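PDB 5IZ4: putative short-chain dehydrogenase/reductase from Burkholderia xenovorans, which probably acts as a nucleotide-dependent oxidoreductase of the short-chain dehydrogenase/reductase family, possibly reducing 3-oxoacyl-acyl carrier protein, and here binds ADP. Local coordinates for residues V127-L132 against N181-S186; E145-S148 against S152-V155; N198-G203 against A242-F247. All blocks are in the same frame, centred on the assembly; numbering follows the deposited sequence.

Contact 1 of 3, residues V127-L132 against N181-S186; sequences VNLIGL and NTLTLS. With ADP (adenosine-5'-diphosphate), chain B.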
loop_
_atom_site.group_PDB
_atom_site.type_symbol
_atom_site.label_atom_id
_atom_site.label_comp_id
_atom_site.label_asym_id
_atom_site.label_seq_id
_atom_site.Cartn_x
_atom_site.Cartn_y
_atom_site.Cartn_z
ATOM N N VAL A 127 15.634 -20.011 -5.790
ATOM C CA VAL A 127 14.409 -20.643 -6.277
ATOM C C VAL A 127 13.292 -19.622 -6.403
ATOM O O VAL A 127 12.592 -19.557 -7.422
ATOM C CB VAL A 127 13.977 -21.793 -5.351
ATOM C CG1 VAL A 127 12.769 -22.510 -5.952
ATOM C CG2 VAL A 127 15.134 -22.761 -5.074
ATOM N N ASN A 128 13.091 -18.819 -5.360
ATOM C CA ASN A 128 11.861 -18.050 -5.268
ATOM C C ASN A 128 11.870 -16.846 -6.189
ATOM O O ASN A 128 10.806 -16.432 -6.671
ATOM C CB ASN A 128 11.627 -17.603 -3.819
ATOM C CG ASN A 128 11.372 -18.762 -2.888
ATOM O OD1 ASN A 128 11.377 -19.922 -3.301
ATOM N ND2 ASN A 128 11.152 -18.461 -1.616
ATOM N N LEU A 129 13.043 -16.271 -6.451
ATOM C CA LEU A 129 13.111 -15.052 -7.242
ATOM C C LEU A 129 13.852 -15.280 -8.549
ATOM O O LEU A 129 13.271 -15.067 -9.618
ATOM C CB LEU A 129 13.757 -13.915 -6.427
ATOM C CG LEU A 129 13.704 -12.495 -7.006
ATOM C CD1 LEU A 129 14.672 -12.304 -8.188
ATOM C CD2 LEU A 129 12.272 -12.128 -7.397
ATOM N N ILE A 130 15.124 -15.691 -8.496
ATOM C CA ILE A 130 15.875 -15.910 -9.726
ATOM C C ILE A 130 15.204 -16.994 -10.559
ATOM O O ILE A 130 14.996 -16.831 -11.767
ATOM C CB ILE A 130 17.339 -16.266 -9.417
ATOM C CG1 ILE A 130 18.011 -15.079 -8.714
ATOM C CG2 ILE A 130 18.054 -16.644 -10.716
ATOM C CD1 ILE A 130 19.428 -15.321 -8.248
ATOM N N GLY A 131 14.847 -18.115 -9.920
ATOM C CA GLY A 131 14.225 -19.205 -10.656
ATOM C C GLY A 131 12.895 -18.803 -11.260
ATOM O O GLY A 131 12.569 -19.185 -12.390
ATOM N N LEU A 132 12.118 -18.013 -10.522
ATOM C CA LEU A 132 10.840 -17.537 -11.032
ATOM C C LEU A 132 11.045 -16.623 -12.234
ATOM O O LEU A 132 10.347 -16.751 -13.248
ATOM C CB LEU A 132 10.090 -16.834 -9.906
ATOM C CG LEU A 132 8.695 -16.260 -10.183
ATOM C CD1 LEU A 132 7.830 -16.336 -8.922
ATOM C CD2 LEU A 132 8.808 -14.828 -10.676
ATOM N N ASN A 181 7.188 -9.751 -5.285
ATOM C CA ASN A 181 6.146 -8.740 -5.454
ATOM C C ASN A 181 6.618 -7.603 -6.358
ATOM O O ASN A 181 5.909 -7.194 -7.284
ATOM C CB ASN A 181 5.712 -8.215 -4.086
ATOM C CG ASN A 181 5.043 -9.287 -3.245
ATOM O OD1 ASN A 181 4.685 -10.343 -3.756
ATOM N ND2 ASN A 181 4.849 -9.010 -1.957
ATOM N N THR A 182 7.823 -7.082 -6.108
ATOM C CA THR A 182 8.342 -6.000 -6.942
ATOM C C THR A 182 8.644 -6.482 -8.353
ATOM O O THR A 182 8.392 -5.765 -9.331
ATOM C CB THR A 182 9.606 -5.418 -6.312
ATOM O OG1 THR A 182 9.296 -4.927 -5.003
ATOM C CG2 THR A 182 10.161 -4.286 -7.163
ATOM N N LEU A 183 9.232 -7.676 -8.474
ATOM C CA LEU A 183 9.531 -8.229 -9.790
ATOM C C LEU A 183 8.261 -8.350 -10.623
ATOM O O LEU A 183 8.270 -8.090 -11.832
ATOM C CB LEU A 183 10.199 -9.600 -9.645
ATOM C CG LEU A 183 10.772 -10.206 -10.926
ATOM C CD1 LEU A 183 12.292 -10.009 -10.971
ATOM C CD2 LEU A 183 10.438 -11.689 -10.989
ATOM N N THR A 184 7.165 -8.745 -9.981
ATOM C CA THR A 184 5.876 -8.822 -10.654
ATOM C C THR A 184 5.497 -7.482 -11.286
ATOM O O THR A 184 4.976 -7.444 -12.407
ATOM C CB THR A 184 4.827 -9.292 -9.652
ATOM O OG1 THR A 184 5.168 -10.618 -9.207
ATOM C CG2 THR A 184 3.436 -9.297 -10.264
ATOM N N LEU A 185 5.779 -6.370 -10.596
ATOM C CA LEU A 185 5.474 -5.051 -11.146
ATOM C C LEU A 185 6.295 -4.766 -12.392
ATOM O O LEU A 185 5.764 -4.278 -13.398
ATOM C CB LEU A 185 5.724 -3.969 -10.100
ATOM C CG LEU A 185 4.899 -4.077 -8.826
ATOM C CD1 LEU A 185 5.254 -2.921 -7.922
ATOM C CD2 LEU A 185 3.430 -4.075 -9.152
ATOM N N SER A 186 7.604 -5.030 -12.340
ATOM C CA SER A 186 8.430 -4.777 -13.513
ATOM C C SER A 186 7.966 -5.622 -14.691
ATOM O O SER A 186 7.838 -5.127 -15.819
ATOM C CB SER A 186 9.900 -5.064 -13.197
ATOM O OG SER A 186 10.670 -4.926 -14.382
HETATM P PB ADP B . 3.085 -24.731 -1.574
HETATM O O1B ADP B . 4.096 -23.927 -2.470
HETATM O O2B ADP B . 2.041 -25.608 -2.323
HETATM O O3B ADP B . 2.542 -24.010 -0.299
HETATM P PA ADP B . 5.120 -26.987 -1.745
HETATM O O1A ADP B . 6.600 -27.088 -1.063
HETATM O O2A ADP B . 4.480 -28.401 -1.906
HETATM O O3A ADP B . 4.329 -25.888 -0.921
HETATM O "O5'" ADP B . 5.595 -26.410 -3.222
HETATM C "C5'" ADP B . 6.971 -26.142 -3.537
HETATM C "C4'" ADP B . 7.255 -26.977 -4.788
HETATM O "O4'" ADP B . 8.436 -26.439 -5.506
HETATM C "C3'" ADP B . 7.583 -28.463 -4.494
HETATM O "O3'" ADP B . 7.104 -29.310 -5.500
HETATM C "C2'" ADP B . 9.135 -28.414 -4.549
HETATM O "O2'" ADP B . 9.572 -29.745 -4.825
HETATM C "C1'" ADP B . 9.347 -27.494 -5.737
HETATM N N9 ADP B . 10.729 -26.973 -5.779
HETATM C C8 ADP B . 11.597 -26.662 -4.721
HETATM N N7 ADP B . 12.751 -26.232 -5.176
HETATM C C5 ADP B . 12.651 -26.260 -6.553
HETATM C C6 ADP B . 13.541 -25.927 -7.558
HETATM N N6 ADP B . 14.782 -25.476 -7.252
HETATM N N1 ADP B . 13.159 -26.058 -8.834
HETATM C C2 ADP B . 11.925 -26.519 -9.103
HETATM N N3 ADP B . 11.019 -26.863 -8.207
HETATM C C4 ADP B . 11.404 -26.719 -6.931
#

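Contact 2 of 3, residues E145-S148 against S152-V155; sequences ESAS and STSV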
loop_
_atom_site.group_PDB
_atom_site.type_symbol
_atom_site.label_atom_id
_atom_site.label_comp_id
_atom_site.label_asym_id
_atom_site.label_seq_id
_atom_site.Cartn_x
_atom_site.Cartn_y
_atom_site.Cartn_z
ATOM N N GLU A 145 3.572 -14.871 -28.311
ATOM C CA GLU A 145 3.046 -15.378 -29.571
ATOM C C GLU A 145 1.653 -15.971 -29.400
ATOM O O GLU A 145 0.845 -15.936 -30.335
ATOM C CB GLU A 145 4.002 -16.420 -30.149
ATOM C CG GLU A 145 3.644 -16.875 -31.555
ATOM C CD GLU A 145 3.754 -15.754 -32.577
ATOM O OE1 GLU A 145 4.661 -14.902 -32.437
ATOM O OE2 GLU A 145 2.930 -15.722 -33.518
ATOM N N SER A 146 1.350 -16.517 -28.226
ATOM C CA SER A 146 0.050 -17.141 -28.019
ATOM C C SER A 146 -1.043 -16.135 -27.684
ATOM O O SER A 146 -2.220 -16.498 -27.736
ATOM C CB SER A 146 0.146 -18.208 -26.923
ATOM O OG SER A 146 1.136 -19.182 -27.266
ATOM N N ALA A 147 -0.687 -14.894 -27.345
ATOM C CA ALA A 147 -1.687 -13.843 -27.189
ATOM C C ALA A 147 -2.353 -13.561 -28.527
ATOM O O ALA A 147 -1.748 -13.715 -29.587
ATOM C CB ALA A 147 -1.044 -12.566 -26.641
ATOM N N SER A 148 -3.618 -13.161 -28.484
ATOM C CA SER A 148 -4.363 -12.891 -29.707
ATOM C C SER A 148 -4.598 -11.392 -29.841
ATOM O O SER A 148 -4.171 -10.596 -29.006
ATOM C CB SER A 148 -5.685 -13.658 -29.719
ATOM O OG SER A 148 -6.596 -13.110 -28.783
ATOM N N SER A 152 -4.942 -11.362 -23.932
ATOM C CA SER A 152 -3.583 -11.481 -23.432
ATOM C C SER A 152 -3.393 -12.806 -22.706
ATOM O O SER A 152 -4.346 -13.395 -22.184
ATOM C CB SER A 152 -3.263 -10.335 -22.476
ATOM O OG SER A 152 -4.251 -10.278 -21.458
ATOM N N THR A 153 -2.150 -13.271 -22.668
ATOM C CA THR A 153 -1.815 -14.454 -21.897
ATOM C C THR A 153 -1.456 -14.051 -20.463
ATOM O O THR A 153 -1.503 -12.872 -20.093
ATOM C CB THR A 153 -0.690 -15.221 -22.590
ATOM O OG1 THR A 153 0.381 -14.315 -22.878
ATOM C CG2 THR A 153 -1.195 -15.822 -23.899
ATOM N N SER A 154 -1.102 -15.032 -19.634
ATOM C CA SER A 154 -1.124 -14.824 -18.190
ATOM C C SER A 154 0.074 -15.465 -17.503
ATOM O O SER A 154 0.345 -16.648 -17.710
ATOM C CB SER A 154 -2.418 -15.398 -17.597
ATOM O OG SER A 154 -2.413 -15.302 -16.183
ATOM N N VAL A 155 0.763 -14.696 -16.661
ATOM C CA VAL A 155 1.764 -15.219 -15.730
ATOM C C VAL A 155 1.246 -14.991 -14.313
ATOM O O VAL A 155 0.864 -13.869 -13.959
ATOM C CB VAL A 155 3.134 -14.543 -15.935
ATOM C CG1 VAL A 155 4.166 -15.029 -14.900
ATOM C CG2 VAL A 155 3.648 -14.820 -17.359
#

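Contact 3 of 3, residues N198-G203 against A242-F247; sequences NALAPG and AELAWF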
loop_
_atom_site.group_PDB
_atom_site.type_symbol
_atom_site.label_atom_id
_atom_site.label_comp_id
_atom_site.label_asym_id
_atom_site.label_seq_id
_atom_site.Cartn_x
_atom_site.Cartn_y
_atom_site.Cartn_z
ATOM N N ASN A 198 0.723 -11.213 -12.556
ATOM C CA ASN A 198 0.154 -10.954 -11.241
ATOM C C ASN A 198 0.783 -11.907 -10.237
ATOM O O ASN A 198 1.364 -12.932 -10.602
ATOM C CB ASN A 198 -1.369 -11.122 -11.242
ATOM C CG ASN A 198 -2.066 -10.085 -12.107
ATOM O OD1 ASN A 198 -2.117 -8.899 -11.758
ATOM N ND2 ASN A 198 -2.616 -10.526 -13.239
ATOM N N ALA A 199 0.678 -11.553 -8.958
ATOM C CA ALA A 199 1.168 -12.411 -7.891
ATOM C C ALA A 199 0.023 -12.741 -6.948
ATOM O O ALA A 199 -0.950 -11.982 -6.838
ATOM C CB ALA A 199 2.327 -11.765 -7.103
ATOM N N LEU A 200 0.136 -13.895 -6.287
ATOM C CA LEU A 200 -0.812 -14.302 -5.253
ATOM C C LEU A 200 -0.092 -14.319 -3.912
ATOM O O LEU A 200 1.056 -14.752 -3.831
ATOM C CB LEU A 200 -1.388 -15.695 -5.534
ATOM C CG LEU A 200 -1.953 -15.932 -6.928
ATOM C CD1 LEU A 200 -2.649 -17.284 -7.036
ATOM C CD2 LEU A 200 -2.903 -14.828 -7.234
ATOM N N ALA A 201 -0.765 -13.864 -2.848
ATOM C CA ALA A 201 -0.149 -13.827 -1.521
ATOM C C ALA A 201 -1.022 -14.632 -0.566
ATOM O O ALA A 201 -1.845 -14.066 0.172
ATOM C CB ALA A 201 0.049 -12.394 -1.026
ATOM N N PRO A 202 -0.867 -15.952 -0.554
ATOM C CA PRO A 202 -1.613 -16.779 0.396
ATOM C C PRO A 202 -1.118 -16.559 1.815
ATOM O O PRO A 202 0.052 -16.237 2.051
ATOM C CB PRO A 202 -1.318 -18.218 -0.058
ATOM C CG PRO A 202 -0.571 -18.107 -1.342
ATOM C CD PRO A 202 0.040 -16.745 -1.398
ATOM N N GLY A 203 -2.028 -16.754 2.763
ATOM C CA GLY A 203 -1.654 -16.857 4.157
ATOM C C GLY A 203 -1.425 -18.307 4.531
ATOM O O GLY A 203 -0.600 -18.982 3.910
ATOM N N ALA A 242 -5.479 -22.312 -6.366
ATOM C CA ALA A 242 -5.641 -22.710 -7.762
ATOM C C ALA A 242 -6.816 -21.987 -8.413
ATOM O O ALA A 242 -6.713 -21.544 -9.562
ATOM C CB ALA A 242 -5.836 -24.225 -7.854
ATOM N N GLU A 243 -7.942 -21.867 -7.700
ATOM C CA GLU A 243 -9.086 -21.138 -8.255
ATOM C C GLU A 243 -8.711 -19.702 -8.583
ATOM O O GLU A 243 -9.117 -19.165 -9.620
ATOM C CB GLU A 243 -10.277 -21.135 -7.283
ATOM C CG GLU A 243 -11.090 -22.414 -7.195
ATOM C CD GLU A 243 -11.824 -22.788 -8.486
ATOM O OE1 GLU A 243 -12.066 -23.992 -8.674
ATOM O OE2 GLU A 243 -12.171 -21.895 -9.292
ATOM N N LEU A 244 -7.957 -19.054 -7.693
ATOM C CA LEU A 244 -7.528 -17.685 -7.940
ATOM C C LEU A 244 -6.586 -17.611 -9.141
ATOM O O LEU A 244 -6.699 -16.701 -9.970
ATOM C CB LEU A 244 -6.873 -17.134 -6.673
ATOM C CG LEU A 244 -6.411 -15.682 -6.555
ATOM C CD1 LEU A 244 -7.541 -14.695 -6.805
ATOM C CD2 LEU A 244 -5.820 -15.468 -5.168
ATOM N N ALA A 245 -5.656 -18.563 -9.269
ATOM C CA ALA A 245 -4.773 -18.550 -10.428
ATOM C C ALA A 245 -5.564 -18.745 -11.713
ATOM O O ALA A 245 -5.288 -18.092 -12.730
ATOM C CB ALA A 245 -3.699 -19.637 -10.297
ATOM N N TRP A 246 -6.537 -19.657 -11.688
ATOM C CA TRP A 246 -7.395 -19.872 -12.852
ATOM C C TRP A 246 -8.221 -18.628 -13.166
ATOM O O TRP A 246 -8.320 -18.221 -14.332
ATOM C CB TRP A 246 -8.309 -21.081 -12.628
ATOM C CG TRP A 246 -9.448 -21.130 -13.615
ATOM C CD1 TRP A 246 -10.769 -20.855 -13.371
ATOM C CD2 TRP A 246 -9.353 -21.424 -15.013
ATOM N NE1 TRP A 246 -11.498 -20.979 -14.530
ATOM C CE2 TRP A 246 -10.651 -21.321 -15.553
ATOM C CE3 TRP A 246 -8.296 -21.758 -15.861
ATOM C CZ2 TRP A 246 -10.918 -21.553 -16.898
ATOM C CZ3 TRP A 246 -8.563 -21.985 -17.199
ATOM C CH2 TRP A 246 -9.863 -21.876 -17.708
ATOM N N PHE A 247 -8.812 -17.999 -12.141
ATOM C CA PHE A 247 -9.625 -16.812 -12.391
ATOM C C PHE A 247 -8.800 -15.702 -13.024
ATOM O O PHE A 247 -9.225 -15.083 -14.007
ATOM C CB PHE A 247 -10.273 -16.291 -11.103
ATOM C CG PHE A 247 -10.780 -14.873 -11.239
ATOM C CD1 PHE A 247 -11.989 -14.616 -11.865
ATOM C CD2 PHE A 247 -10.017 -13.800 -10.797
ATOM C CE1 PHE A 247 -12.439 -13.325 -12.024
ATOM C CE2 PHE A 247 -10.464 -12.501 -10.959
ATOM C CZ PHE A 247 -11.676 -12.270 -11.578
#

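Contact 1 of 3, residues V127-L132 against N181-S186
The adenine of ADP presents one face to Val-127, while Leu-129 and Leu-132, farther along the same helix, meet Leu-183 of helix 171-191. Val-127 CG1 stands over that face, 3.8 Å from C5 of ADP, and CG2 lies out of the ring plane and displaced beyond the amino edge, 3.5 Å from N6 of ADP. Leu-183 carries CG anti to its backbone N (chi1 -171°), which projects the isobutyl group at the facing helix. There Leu-183 CD2 passes Leu-132 CD2 at 3.6 Å, the two chains sliding by in opposite directions. Leu-129 approaches at a slant, its CD2 4.0 Å from Leu-183 CB and 4.1 Å from Leu-183 CD2, so one methyl spans root and tip of its partner. In this Rossmann-type fold the three leucines join helix 118-146 to helix 171-191, whose Tyr-173 and Lys-177 form the YxxxK signature of the family. Residues 127-131 make a wide pi-type turn, with a weak bond from Leu-132 N to Val-127 O, around Asn-128. The Asn-128 amide bonds to Thr-104 N through OD1 and to Ser-176 OG through ND2. Leu-183 also packs on Ile-171 of the second subunit.

Contact 2 of 3, residues E145-S148 against S152-V155
Ala-147 and Ser-152 bring their CA atoms to 4.8 Å where the chain leaves one helix and turns back into a strand. At Ala-147 psi is 149° and the chain runs extended. Ser-152 and Thr-153 are extended as well, and no hydrogen bond joins the two segments directly. Thr-153 is the central side chain: its CB points at the end of the helix, and its methyl CG2 settles against the peptide linking Ser-146 to Ala-147, 3.6 Å from Ala-147 N and 3.8 Å from Ser-146 C. CG2 also lies 4.1 Å from Ser-146 CB. With chi1 at 51°, OG1 falls between the backbone N and the carbonyl carbon, turned from the methyl contact to the last helical turn, where it bonds to Leu-143 O; His-194 O is a second, weak partner of the same hydroxyl. Ala-147 CB rests beside the strand entrance, 4.2 Å from Ser-152 CA. The Ser-146 hydroxyl takes no part in the contact between the segments: it bonds to Leu-142 O and Ile-95 N, tying the helix end to the loop before strand 97-100. Ser-152 OG bonds to Arg-196 NE, and Ser-148 O to a bound methylpentanediol, probably from the crystallisation liquor. The contact lies at the turn from helix to strand in a beta-alpha-beta crossover: strand 97-100 leads through helix 118-146 to strand 153-158, parallel to it in the central sheet. Backbone bonds from Ser-154 to Leu-98 and from Thr-153 to Arg-196 set the new strand between 97-100 and 195-202, while Val-155 packs against helix 118-146 on Leu-143 and Thr-136.

Contact 3 of 3, residues N198-G203 against A242-F247
Leu-200 leaves its strand with CB directed at helix 238-250 and meets Leu-244 and Ala-245 there. CB itself stays back from the helix. From it, CG is set anti to the carbonyl carbon (chi1 -51°), and the branch then parts into two methyls whose partners overlap on Leu-244. CD2 takes the nearer one, lying 3.6 Å from Leu-244 CD2 and 3.7 Å from Leu-244 CG, so the two leucines reach for each other tip to tip. CD1 spreads along the helix to the next residue. It sits 4.0 Å from Ala-245 N and 4.2 Å from Ala-245 CB, and keeps touch with Leu-244 CD2 at 4.1 Å. Ile-241 and Leu-248 of the same helix also touch Leu-200, giving a hydrophobic seam between the parallel sheet and a helix of the Rossmann-type fold. Leu-244 additionally packs on Ile-260 of strand 259-262, outermost in this chain's sheet, and on Phe-247 of the third subunit, whose ring stacks on Phe-247 of this chain. Helix 238-250 therefore serves both the sheet and a subunit interface. The backbone polar atoms bond within helix and sheet: Trp-246 N bonds to Ala-242 O at 2.8 Å inside the helix, and the backbone of Leu-200 bonds to Asn-157 in the sheet. Across the contact only carbon surfaces and one backbone N meet Leu-200, with no hydrogen bond or charge pair, which implies that close fit and the hydrophobic effect, rather than directed bonds, hold strand and helix together here.

The three contacts lie along the later strands of one Rossmann-type sheet. Contact 2 is nested in the loop that contact 1 closes, and contact 3 follows both. Contacts 1 and 2 share helix 118-146, with centres 19 Å apart and no touch between them. Contacts 2 and 3 meet on neighbouring strands 153-158 and 195-202, where Val-155 O and Asn-198 N are 3.0 Å apart, a probable hydrogen bond. Contacts 1 and 3 have centres 15 Å apart and touch through Thr-184 and Ala-199. Strand 195-202 thus directs Ala-199 to helix 171-191 and Leu-200 to helix 238-250, joining helices on its two sides, each of which also meets another subunit.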